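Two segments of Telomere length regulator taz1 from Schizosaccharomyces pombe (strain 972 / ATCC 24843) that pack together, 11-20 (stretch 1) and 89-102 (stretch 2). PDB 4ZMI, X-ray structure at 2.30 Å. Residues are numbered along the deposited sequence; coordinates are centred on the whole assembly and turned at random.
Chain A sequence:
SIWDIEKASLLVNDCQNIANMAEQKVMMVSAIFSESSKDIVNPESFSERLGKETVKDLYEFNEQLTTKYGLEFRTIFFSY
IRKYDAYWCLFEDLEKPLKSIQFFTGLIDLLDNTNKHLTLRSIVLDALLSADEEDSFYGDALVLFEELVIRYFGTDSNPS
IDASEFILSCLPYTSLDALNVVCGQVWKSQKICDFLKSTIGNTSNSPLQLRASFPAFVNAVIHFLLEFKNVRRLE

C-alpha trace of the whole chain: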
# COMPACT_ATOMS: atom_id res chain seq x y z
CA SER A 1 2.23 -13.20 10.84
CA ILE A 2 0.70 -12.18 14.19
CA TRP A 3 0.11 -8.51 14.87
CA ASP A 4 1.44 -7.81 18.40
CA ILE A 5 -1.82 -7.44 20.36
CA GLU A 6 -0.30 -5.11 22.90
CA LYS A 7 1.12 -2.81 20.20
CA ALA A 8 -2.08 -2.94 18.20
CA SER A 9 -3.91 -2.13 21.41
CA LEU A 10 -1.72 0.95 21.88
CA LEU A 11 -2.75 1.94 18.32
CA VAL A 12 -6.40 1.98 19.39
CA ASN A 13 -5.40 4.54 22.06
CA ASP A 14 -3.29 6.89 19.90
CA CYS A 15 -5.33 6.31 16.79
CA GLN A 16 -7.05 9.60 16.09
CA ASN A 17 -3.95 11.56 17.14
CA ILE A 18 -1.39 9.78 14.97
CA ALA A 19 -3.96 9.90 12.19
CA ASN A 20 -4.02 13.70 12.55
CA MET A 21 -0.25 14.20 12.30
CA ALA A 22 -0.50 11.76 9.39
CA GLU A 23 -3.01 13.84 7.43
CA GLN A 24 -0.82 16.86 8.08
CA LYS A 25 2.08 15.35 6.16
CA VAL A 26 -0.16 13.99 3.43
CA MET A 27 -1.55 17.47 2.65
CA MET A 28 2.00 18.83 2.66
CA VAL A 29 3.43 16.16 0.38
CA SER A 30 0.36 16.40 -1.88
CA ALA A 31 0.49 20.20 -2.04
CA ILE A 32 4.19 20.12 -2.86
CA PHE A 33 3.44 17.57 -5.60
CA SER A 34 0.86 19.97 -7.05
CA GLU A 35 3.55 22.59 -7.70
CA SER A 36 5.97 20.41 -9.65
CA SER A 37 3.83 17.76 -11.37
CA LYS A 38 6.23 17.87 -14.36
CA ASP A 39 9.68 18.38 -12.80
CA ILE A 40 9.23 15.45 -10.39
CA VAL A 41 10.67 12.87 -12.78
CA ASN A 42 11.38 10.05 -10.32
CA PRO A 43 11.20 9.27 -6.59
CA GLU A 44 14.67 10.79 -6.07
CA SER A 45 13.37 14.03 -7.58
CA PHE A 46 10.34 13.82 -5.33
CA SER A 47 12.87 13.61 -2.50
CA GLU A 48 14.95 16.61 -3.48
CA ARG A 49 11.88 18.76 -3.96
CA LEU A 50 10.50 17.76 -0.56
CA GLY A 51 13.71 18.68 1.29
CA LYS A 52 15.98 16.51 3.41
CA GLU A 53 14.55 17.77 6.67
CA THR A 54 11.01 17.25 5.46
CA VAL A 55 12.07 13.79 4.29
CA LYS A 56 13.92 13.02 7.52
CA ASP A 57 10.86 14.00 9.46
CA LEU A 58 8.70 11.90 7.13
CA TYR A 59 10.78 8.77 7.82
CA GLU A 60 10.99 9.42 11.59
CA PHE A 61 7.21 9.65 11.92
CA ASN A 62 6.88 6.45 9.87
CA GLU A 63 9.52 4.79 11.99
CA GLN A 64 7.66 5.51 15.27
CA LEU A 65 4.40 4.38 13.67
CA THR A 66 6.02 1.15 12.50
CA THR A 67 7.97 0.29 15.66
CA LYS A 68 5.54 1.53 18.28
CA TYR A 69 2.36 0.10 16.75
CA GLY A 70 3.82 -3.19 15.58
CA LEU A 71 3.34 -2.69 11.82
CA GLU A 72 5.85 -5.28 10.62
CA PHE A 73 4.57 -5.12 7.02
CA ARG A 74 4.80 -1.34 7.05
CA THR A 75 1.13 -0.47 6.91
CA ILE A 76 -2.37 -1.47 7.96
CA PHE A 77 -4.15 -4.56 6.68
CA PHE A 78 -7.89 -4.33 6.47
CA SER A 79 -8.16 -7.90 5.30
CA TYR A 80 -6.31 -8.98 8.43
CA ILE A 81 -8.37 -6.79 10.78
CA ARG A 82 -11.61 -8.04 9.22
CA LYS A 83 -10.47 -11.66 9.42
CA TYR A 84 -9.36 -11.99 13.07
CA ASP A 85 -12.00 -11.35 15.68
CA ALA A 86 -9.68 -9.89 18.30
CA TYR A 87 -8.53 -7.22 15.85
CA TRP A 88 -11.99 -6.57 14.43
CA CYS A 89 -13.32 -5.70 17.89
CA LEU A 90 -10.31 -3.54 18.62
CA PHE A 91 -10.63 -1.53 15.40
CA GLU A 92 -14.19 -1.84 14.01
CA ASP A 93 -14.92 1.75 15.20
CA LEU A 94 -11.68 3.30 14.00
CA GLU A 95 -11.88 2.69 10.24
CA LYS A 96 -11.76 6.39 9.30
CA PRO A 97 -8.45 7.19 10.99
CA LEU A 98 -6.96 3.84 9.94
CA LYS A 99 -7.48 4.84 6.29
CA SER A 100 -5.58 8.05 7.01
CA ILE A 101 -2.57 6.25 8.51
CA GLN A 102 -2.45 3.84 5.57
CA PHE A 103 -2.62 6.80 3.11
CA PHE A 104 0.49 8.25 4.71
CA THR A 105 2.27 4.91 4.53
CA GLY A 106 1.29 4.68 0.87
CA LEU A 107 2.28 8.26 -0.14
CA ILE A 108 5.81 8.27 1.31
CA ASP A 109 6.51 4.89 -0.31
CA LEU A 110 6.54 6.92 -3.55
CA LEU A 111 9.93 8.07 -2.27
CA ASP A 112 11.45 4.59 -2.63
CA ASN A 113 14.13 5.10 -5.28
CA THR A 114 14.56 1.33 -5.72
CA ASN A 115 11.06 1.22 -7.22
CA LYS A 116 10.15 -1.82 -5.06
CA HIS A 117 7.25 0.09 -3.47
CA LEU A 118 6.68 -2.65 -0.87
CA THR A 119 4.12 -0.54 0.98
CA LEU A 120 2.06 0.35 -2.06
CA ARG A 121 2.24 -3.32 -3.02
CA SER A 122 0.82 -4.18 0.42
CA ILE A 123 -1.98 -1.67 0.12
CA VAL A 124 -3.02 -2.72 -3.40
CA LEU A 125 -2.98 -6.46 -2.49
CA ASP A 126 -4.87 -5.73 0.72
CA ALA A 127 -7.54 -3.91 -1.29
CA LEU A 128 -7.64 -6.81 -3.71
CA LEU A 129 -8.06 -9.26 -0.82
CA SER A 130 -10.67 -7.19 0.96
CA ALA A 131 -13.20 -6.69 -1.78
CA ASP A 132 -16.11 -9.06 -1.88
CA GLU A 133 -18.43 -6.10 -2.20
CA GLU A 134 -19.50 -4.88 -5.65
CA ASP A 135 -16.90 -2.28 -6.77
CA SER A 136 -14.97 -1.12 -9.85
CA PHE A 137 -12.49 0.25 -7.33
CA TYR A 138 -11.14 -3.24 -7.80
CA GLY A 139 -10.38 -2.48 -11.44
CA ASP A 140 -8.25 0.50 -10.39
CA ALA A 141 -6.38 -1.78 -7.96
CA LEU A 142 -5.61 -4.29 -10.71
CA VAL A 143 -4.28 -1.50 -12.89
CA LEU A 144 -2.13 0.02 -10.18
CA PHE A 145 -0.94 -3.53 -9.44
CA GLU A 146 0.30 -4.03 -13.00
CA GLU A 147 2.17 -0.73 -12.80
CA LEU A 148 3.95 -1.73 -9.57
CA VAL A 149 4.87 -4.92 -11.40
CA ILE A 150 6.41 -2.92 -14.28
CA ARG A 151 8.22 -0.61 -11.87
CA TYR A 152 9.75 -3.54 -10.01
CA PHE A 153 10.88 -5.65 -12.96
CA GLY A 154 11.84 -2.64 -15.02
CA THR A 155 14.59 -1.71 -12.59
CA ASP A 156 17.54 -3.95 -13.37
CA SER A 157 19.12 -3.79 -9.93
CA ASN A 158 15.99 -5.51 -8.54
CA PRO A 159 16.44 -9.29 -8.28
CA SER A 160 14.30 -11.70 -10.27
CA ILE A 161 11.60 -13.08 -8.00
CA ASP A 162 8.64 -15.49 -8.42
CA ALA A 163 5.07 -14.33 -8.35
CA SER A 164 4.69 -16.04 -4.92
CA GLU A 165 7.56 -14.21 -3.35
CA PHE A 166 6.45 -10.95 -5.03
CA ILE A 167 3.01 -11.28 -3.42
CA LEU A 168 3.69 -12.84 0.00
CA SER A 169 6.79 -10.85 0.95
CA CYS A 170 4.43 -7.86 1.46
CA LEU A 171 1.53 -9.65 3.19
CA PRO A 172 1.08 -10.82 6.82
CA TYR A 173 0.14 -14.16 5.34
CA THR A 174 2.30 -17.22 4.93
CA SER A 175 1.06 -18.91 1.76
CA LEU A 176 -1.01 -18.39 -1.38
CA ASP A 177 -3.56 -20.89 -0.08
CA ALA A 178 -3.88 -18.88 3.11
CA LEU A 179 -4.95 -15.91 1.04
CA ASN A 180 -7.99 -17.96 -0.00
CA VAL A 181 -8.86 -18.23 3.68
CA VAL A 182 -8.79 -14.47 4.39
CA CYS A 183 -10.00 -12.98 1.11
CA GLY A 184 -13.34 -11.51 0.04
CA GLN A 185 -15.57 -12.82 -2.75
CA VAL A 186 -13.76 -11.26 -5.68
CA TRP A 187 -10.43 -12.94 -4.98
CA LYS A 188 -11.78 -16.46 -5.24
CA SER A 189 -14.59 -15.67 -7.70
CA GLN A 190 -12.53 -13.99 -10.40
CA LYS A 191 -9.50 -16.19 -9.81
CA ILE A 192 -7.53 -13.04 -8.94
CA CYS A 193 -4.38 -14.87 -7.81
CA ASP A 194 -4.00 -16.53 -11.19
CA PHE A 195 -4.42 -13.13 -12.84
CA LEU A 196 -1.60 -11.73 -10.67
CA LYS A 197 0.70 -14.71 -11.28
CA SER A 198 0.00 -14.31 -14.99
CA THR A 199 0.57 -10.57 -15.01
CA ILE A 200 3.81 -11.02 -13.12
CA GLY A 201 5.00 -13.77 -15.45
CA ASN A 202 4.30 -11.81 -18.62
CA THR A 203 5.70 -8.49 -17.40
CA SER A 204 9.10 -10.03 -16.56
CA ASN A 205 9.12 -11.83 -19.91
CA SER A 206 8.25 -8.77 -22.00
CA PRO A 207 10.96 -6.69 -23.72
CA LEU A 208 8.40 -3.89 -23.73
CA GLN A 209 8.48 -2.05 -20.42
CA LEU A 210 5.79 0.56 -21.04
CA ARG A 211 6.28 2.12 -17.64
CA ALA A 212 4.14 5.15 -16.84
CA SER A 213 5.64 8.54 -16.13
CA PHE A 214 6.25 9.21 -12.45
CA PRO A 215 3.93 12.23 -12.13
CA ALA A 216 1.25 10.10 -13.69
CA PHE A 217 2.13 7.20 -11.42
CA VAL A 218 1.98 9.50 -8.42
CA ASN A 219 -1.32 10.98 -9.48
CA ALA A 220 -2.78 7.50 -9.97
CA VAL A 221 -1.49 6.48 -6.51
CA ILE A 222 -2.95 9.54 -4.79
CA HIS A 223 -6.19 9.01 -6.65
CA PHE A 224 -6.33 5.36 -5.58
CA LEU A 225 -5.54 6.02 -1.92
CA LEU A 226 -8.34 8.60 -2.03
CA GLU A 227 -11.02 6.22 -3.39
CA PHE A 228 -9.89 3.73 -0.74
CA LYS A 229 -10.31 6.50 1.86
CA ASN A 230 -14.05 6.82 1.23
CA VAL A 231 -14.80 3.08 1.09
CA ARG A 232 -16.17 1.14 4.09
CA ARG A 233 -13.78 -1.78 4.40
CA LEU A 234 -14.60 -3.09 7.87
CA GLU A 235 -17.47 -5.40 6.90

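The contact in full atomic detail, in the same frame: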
# COMPACT_ATOMS: atom_id res chain seq x y z
N LEU A 11 -2.33 1.17 19.50
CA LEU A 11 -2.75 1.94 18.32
C LEU A 11 -4.19 2.41 18.48
O LEU A 11 -4.52 3.53 18.09
CB LEU A 11 -2.55 1.16 16.99
CG LEU A 11 -2.81 1.94 15.68
CD1 LEU A 11 -1.97 3.20 15.63
CD2 LEU A 11 -2.58 1.11 14.39
N VAL A 12 -5.03 1.58 19.09
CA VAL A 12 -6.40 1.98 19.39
C VAL A 12 -6.41 3.29 20.21
O VAL A 12 -7.19 4.20 19.93
CB VAL A 12 -7.16 0.87 20.15
CG1 VAL A 12 -8.61 1.27 20.43
CG2 VAL A 12 -7.10 -0.44 19.37
N ASN A 13 -5.51 3.37 21.19
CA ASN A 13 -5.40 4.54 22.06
C ASN A 13 -4.93 5.82 21.35
O ASN A 13 -5.51 6.88 21.52
CB ASN A 13 -4.49 4.25 23.27
CG ASN A 13 -5.17 3.38 24.33
OD1 ASN A 13 -6.34 3.03 24.21
ND2 ASN A 13 -4.42 3.02 25.37
N ASP A 14 -3.88 5.71 20.54
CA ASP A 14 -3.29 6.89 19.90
C ASP A 14 -3.78 7.09 18.49
O ASP A 14 -3.19 7.84 17.71
CB ASP A 14 -1.78 6.73 19.86
CG ASP A 14 -1.23 6.26 21.17
OD1 ASP A 14 -1.85 6.57 22.21
OD2 ASP A 14 -0.19 5.57 21.16
N CYS A 15 -4.88 6.43 18.17
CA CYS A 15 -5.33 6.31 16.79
C CYS A 15 -5.62 7.66 16.16
O CYS A 15 -4.95 8.08 15.21
CB CYS A 15 -6.57 5.43 16.73
SG CYS A 15 -6.87 4.75 15.12
N GLN A 16 -6.61 8.35 16.70
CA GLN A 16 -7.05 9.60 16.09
C GLN A 16 -5.91 10.62 16.05
O GLN A 16 -5.79 11.38 15.09
CB GLN A 16 -8.28 10.16 16.80
CG GLN A 16 -9.26 10.85 15.85
CD GLN A 16 -10.26 9.88 15.24
OE1 GLN A 16 -10.66 8.90 15.87
NE2 GLN A 16 -10.67 10.15 14.00
N ASN A 17 -5.06 10.61 17.08
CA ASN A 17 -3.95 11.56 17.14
C ASN A 17 -2.86 11.34 16.09
O ASN A 17 -2.43 12.28 15.43
CB ASN A 17 -3.32 11.61 18.53
CG ASN A 17 -2.14 12.56 18.60
OD1 ASN A 17 -0.99 12.13 18.69
ND2 ASN A 17 -2.42 13.86 18.53
N ILE A 18 -2.39 10.10 15.97
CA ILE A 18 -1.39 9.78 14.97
C ILE A 18 -1.97 10.00 13.59
O ILE A 18 -1.30 10.51 12.68
CB ILE A 18 -0.92 8.32 15.09
CG1 ILE A 18 -0.19 8.10 16.43
CG2 ILE A 18 -0.08 7.92 13.87
CD1 ILE A 18 0.98 9.05 16.65
N ALA A 19 -3.24 9.64 13.43
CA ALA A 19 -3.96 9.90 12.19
C ALA A 19 -3.90 11.38 11.82
O ALA A 19 -3.72 11.72 10.64
CB ALA A 19 -5.39 9.42 12.28
N ASN A 20 -4.06 12.26 12.81
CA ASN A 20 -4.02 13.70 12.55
C ASN A 20 -2.67 14.20 12.04
O ASN A 20 -2.60 14.89 11.03
CB ASN A 20 -4.43 14.50 13.79
CG ASN A 20 -5.92 14.60 13.95
OD1 ASN A 20 -6.68 14.30 13.02
ND2 ASN A 20 -6.37 15.04 15.13
N CYS A 89 -12.74 -6.38 16.74
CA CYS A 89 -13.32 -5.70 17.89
C CYS A 89 -12.50 -4.48 18.28
O CYS A 89 -13.04 -3.42 18.55
CB CYS A 89 -13.42 -6.64 19.07
SG CYS A 89 -14.27 -8.16 18.66
N LEU A 90 -11.18 -4.65 18.30
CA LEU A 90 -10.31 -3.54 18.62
C LEU A 90 -10.48 -2.35 17.68
O LEU A 90 -10.40 -1.21 18.13
CB LEU A 90 -8.84 -3.97 18.63
CG LEU A 90 -8.39 -4.72 19.88
CD1 LEU A 90 -7.07 -5.39 19.60
CD2 LEU A 90 -8.25 -3.79 21.08
N PHE A 91 -10.72 -2.61 16.39
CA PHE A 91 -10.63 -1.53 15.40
C PHE A 91 -11.90 -1.15 14.64
O PHE A 91 -11.96 -0.08 14.02
CB PHE A 91 -9.51 -1.80 14.40
CG PHE A 91 -8.16 -1.65 14.98
CD1 PHE A 91 -7.37 -2.76 15.20
CD2 PHE A 91 -7.68 -0.41 15.33
CE1 PHE A 91 -6.11 -2.64 15.73
CE2 PHE A 91 -6.43 -0.27 15.88
CZ PHE A 91 -5.65 -1.38 16.09
N GLU A 92 -12.89 -2.03 14.67
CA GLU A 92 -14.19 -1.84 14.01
C GLU A 92 -14.73 -0.39 14.03
O GLU A 92 -15.39 0.04 13.08
CB GLU A 92 -15.19 -2.82 14.63
CG GLU A 92 -16.65 -2.61 14.29
CD GLU A 92 -17.55 -3.49 15.14
OE1 GLU A 92 -18.33 -2.95 15.97
OE2 GLU A 92 -17.47 -4.73 15.00
N ASP A 93 -14.45 0.36 15.09
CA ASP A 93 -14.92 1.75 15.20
C ASP A 93 -14.00 2.71 14.46
O ASP A 93 -14.44 3.75 13.97
CB ASP A 93 -14.99 2.19 16.67
CG ASP A 93 -16.35 1.90 17.31
OD1 ASP A 93 -17.36 2.49 16.86
OD2 ASP A 93 -16.40 1.12 18.29
N LEU A 94 -12.72 2.36 14.40
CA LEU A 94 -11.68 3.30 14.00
C LEU A 94 -11.32 3.26 12.52
O LEU A 94 -10.18 3.58 12.16
CB LEU A 94 -10.42 3.04 14.82
CG LEU A 94 -10.57 3.26 16.31
CD1 LEU A 94 -9.35 2.76 17.07
CD2 LEU A 94 -10.79 4.74 16.54
N GLU A 95 -12.24 2.87 11.65
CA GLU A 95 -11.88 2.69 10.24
C GLU A 95 -11.40 3.99 9.60
O GLU A 95 -10.39 4.00 8.91
CB GLU A 95 -13.03 2.09 9.44
CG GLU A 95 -12.59 1.61 8.07
CD GLU A 95 -13.75 1.20 7.19
OE1 GLU A 95 -14.29 0.09 7.38
OE2 GLU A 95 -14.12 1.99 6.31
N LYS A 96 -12.11 5.08 9.85
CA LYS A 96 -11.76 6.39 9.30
C LYS A 96 -10.30 6.79 9.56
O LYS A 96 -9.57 7.09 8.62
CB LYS A 96 -12.73 7.50 9.77
CG LYS A 96 -14.16 7.04 10.15
CD LYS A 96 -14.25 6.51 11.60
CE LYS A 96 -15.70 6.28 12.04
NZ LYS A 96 -16.36 7.51 12.56
N PRO A 97 -9.85 6.80 10.83
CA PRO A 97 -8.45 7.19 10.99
C PRO A 97 -7.45 6.14 10.52
O PRO A 97 -6.31 6.49 10.24
CB PRO A 97 -8.32 7.38 12.51
CG PRO A 97 -9.31 6.47 13.06
CD PRO A 97 -10.49 6.57 12.13
N LEU A 98 -7.86 4.87 10.45
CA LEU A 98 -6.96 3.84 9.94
C LEU A 98 -6.64 4.14 8.48
O LEU A 98 -5.49 4.06 8.06
CB LEU A 98 -7.54 2.44 10.11
CG LEU A 98 -7.41 1.87 11.54
CD1 LEU A 98 -8.26 0.64 11.73
CD2 LEU A 98 -5.95 1.55 11.91
N LYS A 99 -7.66 4.50 7.71
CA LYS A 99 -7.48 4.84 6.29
C LYS A 99 -6.49 5.98 6.13
O LYS A 99 -5.70 5.98 5.19
CB LYS A 99 -8.79 5.26 5.66
CG LYS A 99 -9.88 4.22 5.76
CD LYS A 99 -9.88 3.29 4.57
CE LYS A 99 -11.08 2.36 4.67
NZ LYS A 99 -11.17 1.44 3.52
N SER A 100 -6.52 6.94 7.06
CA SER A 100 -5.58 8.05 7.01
C SER A 100 -4.14 7.58 7.21
O SER A 100 -3.26 7.95 6.45
CB SER A 100 -5.93 9.12 8.04
OG SER A 100 -7.17 9.74 7.73
N ILE A 101 -3.91 6.76 8.23
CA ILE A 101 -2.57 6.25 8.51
C ILE A 101 -2.02 5.47 7.30
O ILE A 101 -0.86 5.63 6.89
CB ILE A 101 -2.57 5.33 9.76
CG1 ILE A 101 -3.05 6.10 10.99
CG2 ILE A 101 -1.19 4.76 10.02
CD1 ILE A 101 -3.93 5.27 11.90
N GLN A 102 -2.86 4.63 6.72
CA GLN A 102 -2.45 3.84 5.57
C GLN A 102 -2.08 4.74 4.37
O GLN A 102 -1.09 4.48 3.67
CB GLN A 102 -3.55 2.85 5.22
CG GLN A 102 -3.29 1.98 4.02
CD GLN A 102 -4.52 1.23 3.59
OE1 GLN A 102 -5.47 1.83 3.09
NE2 GLN A 102 -4.53 -0.09 3.79

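This is an apolar packing contact, in which one face of a kinked helix lies against helical residues, a turn and the start of a second helix, with no hydrogen bond passing between the two stretches. The pairing is long-range in sequence, since touching residues are at least 78 positions apart, and it buries 591 Å² counted over both sides. The axes of helix 11-20 and helix 95-102 approach to 8.6 Å and their N-to-C directions differ by 46°, so the two helices run in broadly the same sense while crossing obliquely. The backbones come closer at the later end of the contact: the CA atoms of Ala-19 and Ile-101 are 5.4 Å apart, against 6.8 Å for the CA atoms of Val-12 and Phe-91.

The spacing of the contacting residues on stretch 1 follows from helical periodicity. Leu-11, Cys-15 and Ala-19 lie four residues apart, and all three direct their CA-to-CB bonds toward stretch 2; Val-12 and Gln-16 point sideways and flank this row. Asn-13 points away, and Asn-17 is out of reach.

At the early end, Val-12 meets Phe-91 in a CH-pi arrangement. Its CG2 sits 4.0 Å from the centroid of the Phe-91 ring and 30° off the ring normal, which places the methyl over the face; the closest ring atom, Phe-91 CE2, is 3.6 Å from Val-12 CG2. Leu-11 meets the same ring differently, with its CB near the ring plane at the edge, 4.1 Å from Phe-91 CZ. In the t rotamer, Val-12 packs on three neighbours: besides the Phe-91 ring, CG2 lies 3.9 Å from Leu-90 CD2, whereas CG1 reaches Leu-94 CD1 at 3.7 Å.

Leu-94 occupies a structural junction. It ends a type I turn that begins at Phe-91, closed by a bond from Leu-94 N to Phe-91 O of 2.6 Å, and it is the N-cap residue of the following helix, where Leu-94 O accepts from Leu-98 N at 3.2 Å. From this position its CA-to-CB bond points toward stretch 1, and CD1 is 3.7 Å from Cys-15 SG as well as touching Val-12.

Cys-15 is buried at the middle of the row. Its SG lies 3.6 Å from Pro-97 CG, so that the sulfur, packed as an apolar group, bridges Leu-94 and the first turn of the second helix. Beside it, Gln-16 starts sideways but its end comes nearer, bringing NE2 to 3.9 Å from Pro-97 CB, a contact with carbon rather than a polar pairing.

Ala-19 completes the row where the backbones are closest. Its CB is 3.6 Å from Pro-97 CB, and its CA is 4.1 Å from Ile-101 CG1, so the backbone itself is part of the packing surface. Deeper at the early end, Leu-11 CD2 meets Leu-98 CD2 at 4.2 Å.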